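Local coordinates for RE68036p (Drosophila melanogaster, PDB 1SQH), which is of unknown function but may be a glycine N-acyltransferase, at residues A52-L64 against S198-K210. Residues are numbered along the deposited sequence; the frame is centred on the assembly and turned at random.
Sequences AQIPRNDLNHISL and SLTYLQALVRFNK
Side chains of helix 199-208 pack against the loop that joins helix 34-51 to strand 67-71, a largely apolar contact in which Phe208, Ala204 and Tyr201 meet Ala52, Ile54, His61, Ser63 and Leu64. Leu64 does the central work: its CD1 presses tightly on Ala204 CB at 3.5 Å, while CD2 lies 3.6 Å from Phe208 CD2, and Leu49 of helix 34-51 touches both Leu64 and Phe208. At its outer end the Phe208 ring receives Ile54 CD1, 3.5 Å from CZ, with Ala52 CB at the ring edge. His61 and Phe208 meet rim to rim, planes 67° apart, neither covering the other's face. Segment 52-64 falls in a region related by sequence to the acetyltransferase clan, and the contact joins this loop, leading into the eight-stranded mixed sheet, to the helix before strand 211-216 of the four-stranded antiparallel sheet. Asp58 OD2 accepts from His61 ND1 at 2.7 Å, restraining the imidazole, whose NE2 lies 3.1 Å from Arg207 NH1; with CG anti to the backbone N (chi1 -179°) and the chain extended on to NE, Arg207 carries its guanidinium there. With an alanine at His61, Asp58 would probably lose this donor and a gap would probably open beside the Phe208 rim. Toward the N-terminal end of the helix, Ser63 OG sits at the edge of the Tyr201 ring, and two waters bridge the segments: one donates to both Asn60 O and Thr200 O, the other donates to Ser63 O and is hydrogen-bonded to Tyr201 OH.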
# COMPACT_ATOMS: atom_id res chain seq x y z
N ALA A 52 20.04 -6.64 -5.18
CA ALA A 52 20.33 -7.34 -3.93
C ALA A 52 20.39 -8.84 -4.20
O ALA A 52 20.35 -9.65 -3.28
CB ALA A 52 19.24 -7.05 -2.89
N GLN A 53 20.51 -9.18 -5.48
CA GLN A 53 20.58 -10.57 -5.94
C GLN A 53 19.70 -11.54 -5.16
O GLN A 53 20.16 -12.59 -4.72
CB GLN A 53 22.04 -11.06 -5.94
CG GLN A 53 22.89 -10.54 -4.79
CD GLN A 53 23.42 -9.13 -5.06
OE1 GLN A 53 23.54 -8.32 -4.14
NE2 GLN A 53 23.77 -8.86 -6.31
N ILE A 54 18.44 -11.17 -4.99
CA ILE A 54 17.48 -12.01 -4.27
C ILE A 54 16.58 -12.74 -5.27
O ILE A 54 15.78 -12.12 -5.98
CB ILE A 54 16.59 -11.16 -3.32
CG1 ILE A 54 17.47 -10.45 -2.29
CG2 ILE A 54 15.57 -12.05 -2.61
CD1 ILE A 54 16.71 -9.59 -1.32
N PRO A 55 16.69 -14.07 -5.34
CA PRO A 55 15.84 -14.80 -6.29
C PRO A 55 14.35 -14.48 -6.15
O PRO A 55 13.81 -14.40 -5.04
CB PRO A 55 16.16 -16.27 -5.96
CG PRO A 55 16.51 -16.23 -4.51
CD PRO A 55 17.39 -14.99 -4.43
N ARG A 56 13.69 -14.27 -7.28
CA ARG A 56 12.27 -13.98 -7.26
C ARG A 56 11.58 -15.18 -6.62
O ARG A 56 12.13 -16.29 -6.60
CB ARG A 56 11.74 -13.77 -8.68
CG ARG A 56 12.43 -12.64 -9.42
CD ARG A 56 11.75 -12.37 -10.75
NE ARG A 56 12.24 -11.13 -11.34
CZ ARG A 56 11.62 -10.46 -12.30
NH1 ARG A 56 10.47 -10.90 -12.80
NH2 ARG A 56 12.15 -9.33 -12.76
N ASN A 57 10.38 -14.97 -6.11
CA ASN A 57 9.64 -16.04 -5.46
C ASN A 57 10.30 -16.43 -4.14
O ASN A 57 9.84 -17.36 -3.46
CB ASN A 57 9.53 -17.25 -6.40
CG ASN A 57 8.59 -16.98 -7.57
OD1 ASN A 57 8.77 -16.01 -8.32
ND2 ASN A 57 7.59 -17.83 -7.73
N ASP A 58 11.37 -15.73 -3.77
CA ASP A 58 12.04 -15.98 -2.49
C ASP A 58 10.95 -15.85 -1.43
O ASP A 58 10.37 -14.77 -1.27
CB ASP A 58 13.11 -14.92 -2.21
CG ASP A 58 13.62 -14.98 -0.78
OD1 ASP A 58 14.31 -15.96 -0.44
OD2 ASP A 58 13.32 -14.06 0.01
N LEU A 59 10.69 -16.93 -0.71
CA LEU A 59 9.64 -16.94 0.30
C LEU A 59 9.63 -15.80 1.34
O LEU A 59 8.56 -15.30 1.69
CB LEU A 59 9.63 -18.30 1.00
CG LEU A 59 8.31 -18.77 1.65
CD1 LEU A 59 8.27 -20.30 1.68
CD2 LEU A 59 8.15 -18.18 3.04
N ASN A 60 10.79 -15.36 1.82
CA ASN A 60 10.76 -14.29 2.82
C ASN A 60 10.86 -12.86 2.27
O ASN A 60 11.14 -11.91 3.01
CB ASN A 60 11.80 -14.54 3.93
CG ASN A 60 13.21 -14.66 3.41
OD1 ASN A 60 13.67 -13.82 2.64
ND2 ASN A 60 13.92 -15.71 3.85
N HIS A 61 10.61 -12.71 0.97
CA HIS A 61 10.61 -11.40 0.34
C HIS A 61 9.47 -11.31 -0.67
O HIS A 61 9.31 -10.29 -1.34
CB HIS A 61 11.93 -11.11 -0.38
CG HIS A 61 13.06 -10.75 0.54
ND1 HIS A 61 13.78 -11.69 1.24
CD2 HIS A 61 13.61 -9.55 0.85
CE1 HIS A 61 14.73 -11.09 1.94
NE2 HIS A 61 14.64 -9.79 1.72
N ILE A 62 8.69 -12.38 -0.79
CA ILE A 62 7.57 -12.39 -1.73
C ILE A 62 6.59 -11.25 -1.48
O ILE A 62 5.92 -10.79 -2.41
CB ILE A 62 6.78 -13.69 -1.67
CG1 ILE A 62 6.35 -13.97 -0.24
CG2 ILE A 62 7.61 -14.83 -2.23
CD1 ILE A 62 5.11 -14.81 -0.14
N SER A 63 6.48 -10.81 -0.23
CA SER A 63 5.56 -9.74 0.12
C SER A 63 5.95 -8.44 -0.60
O SER A 63 5.15 -7.51 -0.69
CB SER A 63 5.55 -9.52 1.64
OG SER A 63 6.80 -9.01 2.08
N LEU A 64 7.18 -8.40 -1.10
CA LEU A 64 7.70 -7.24 -1.83
C LEU A 64 7.60 -7.43 -3.36
O LEU A 64 8.20 -6.68 -4.13
CB LEU A 64 9.16 -7.00 -1.43
CG LEU A 64 9.42 -6.02 -0.28
CD1 LEU A 64 8.48 -6.30 0.87
CD2 LEU A 64 10.87 -6.12 0.17
N SER A 198 2.21 -9.80 7.43
CA SER A 198 2.95 -10.77 8.24
C SER A 198 4.20 -10.16 8.87
O SER A 198 4.67 -9.10 8.45
CB SER A 198 3.39 -11.94 7.38
OG SER A 198 4.49 -11.57 6.57
N LEU A 199 4.75 -10.87 9.86
CA LEU A 199 5.95 -10.43 10.55
C LEU A 199 7.09 -10.33 9.54
O LEU A 199 7.87 -9.37 9.56
CB LEU A 199 6.33 -11.45 11.63
CG LEU A 199 7.12 -11.03 12.87
CD1 LEU A 199 7.61 -12.29 13.56
CD2 LEU A 199 8.28 -10.12 12.51
N THR A 200 7.18 -11.32 8.67
CA THR A 200 8.23 -11.35 7.66
C THR A 200 8.06 -10.24 6.63
O THR A 200 9.05 -9.76 6.07
CB THR A 200 8.32 -12.76 6.99
OG1 THR A 200 8.92 -12.63 5.69
CG2 THR A 200 6.96 -13.41 6.90
N TYR A 201 6.82 -9.81 6.39
CA TYR A 201 6.58 -8.69 5.47
C TYR A 201 7.20 -7.47 6.12
O TYR A 201 7.98 -6.75 5.49
CB TYR A 201 5.07 -8.45 5.28
CG TYR A 201 4.72 -7.15 4.57
CD1 TYR A 201 5.43 -6.73 3.45
CD2 TYR A 201 3.63 -6.38 4.98
CE1 TYR A 201 5.06 -5.57 2.75
CE2 TYR A 201 3.25 -5.22 4.29
CZ TYR A 201 3.96 -4.82 3.18
OH TYR A 201 3.58 -3.70 2.47
N LEU A 202 6.87 -7.25 7.39
CA LEU A 202 7.43 -6.10 8.11
C LEU A 202 8.96 -6.13 8.11
O LEU A 202 9.61 -5.09 7.97
CB LEU A 202 6.89 -6.07 9.55
CG LEU A 202 5.64 -5.20 9.80
CD1 LEU A 202 4.58 -5.50 8.77
CD2 LEU A 202 5.09 -5.44 11.19
N GLN A 203 9.54 -7.32 8.25
CA GLN A 203 10.99 -7.47 8.25
C GLN A 203 11.59 -7.08 6.89
O GLN A 203 12.69 -6.52 6.81
CB GLN A 203 11.38 -8.90 8.63
CG GLN A 203 11.65 -9.06 10.13
CD GLN A 203 11.63 -10.51 10.60
OE1 GLN A 203 11.97 -11.42 9.85
NE2 GLN A 203 11.24 -10.72 11.86
N ALA A 204 10.84 -7.36 5.82
CA ALA A 204 11.30 -7.00 4.48
C ALA A 204 11.26 -5.47 4.33
O ALA A 204 12.18 -4.86 3.76
CB ALA A 204 10.41 -7.66 3.42
N LEU A 205 10.19 -4.86 4.85
CA LEU A 205 10.02 -3.41 4.80
C LEU A 205 11.08 -2.62 5.58
O LEU A 205 11.52 -1.55 5.14
CB LEU A 205 8.63 -3.02 5.31
CG LEU A 205 7.46 -3.21 4.34
CD1 LEU A 205 6.13 -2.93 5.03
CD2 LEU A 205 7.66 -2.26 3.16
N VAL A 206 11.49 -3.13 6.73
CA VAL A 206 12.51 -2.41 7.49
C VAL A 206 13.81 -2.51 6.72
O VAL A 206 14.67 -1.64 6.83
CB VAL A 206 12.70 -3.00 8.92
CG1 VAL A 206 13.03 -4.47 8.83
CG2 VAL A 206 13.82 -2.26 9.65
N ARG A 207 13.94 -3.54 5.90
CA ARG A 207 15.15 -3.73 5.13
C ARG A 207 15.25 -2.91 3.85
O ARG A 207 16.26 -2.23 3.61
CB ARG A 207 15.33 -5.22 4.77
CG ARG A 207 16.61 -5.49 3.98
CD ARG A 207 16.78 -6.95 3.63
NE ARG A 207 17.99 -7.14 2.83
CZ ARG A 207 18.35 -8.28 2.26
NH1 ARG A 207 17.59 -9.36 2.40
NH2 ARG A 207 19.47 -8.35 1.56
N PHE A 208 14.19 -2.95 3.04
CA PHE A 208 14.17 -2.24 1.76
C PHE A 208 13.42 -0.92 1.67
O PHE A 208 13.55 -0.19 0.68
CB PHE A 208 13.66 -3.19 0.69
CG PHE A 208 14.63 -4.28 0.37
CD1 PHE A 208 15.80 -3.99 -0.33
CD2 PHE A 208 14.42 -5.58 0.82
CE1 PHE A 208 16.75 -4.98 -0.57
CE2 PHE A 208 15.37 -6.57 0.57
CZ PHE A 208 16.53 -6.27 -0.12
N ASN A 209 12.64 -0.60 2.70
CA ASN A 209 11.88 0.65 2.72
C ASN A 209 12.40 1.56 3.83
O ASN A 209 13.16 1.11 4.70
CB ASN A 209 10.39 0.36 2.94
CG ASN A 209 9.53 0.67 1.71
OD1 ASN A 209 10.03 0.72 0.59
ND2 ASN A 209 8.24 0.87 1.93
N LYS A 210 12.01 2.83 3.80
CA LYS A 210 12.43 3.73 4.88
C LYS A 210 11.48 3.51 6.06
O LYS A 210 10.34 3.07 5.88
CB LYS A 210 12.36 5.20 4.43
CG LYS A 210 13.40 5.58 3.38
CD LYS A 210 13.30 7.06 3.03
CE LYS A 210 14.16 7.43 1.82
NZ LYS A 210 15.62 7.48 2.10
O HOH W 1 11.50 -10.77 5.47
O HOH W 2 3.60 -5.05 -0.23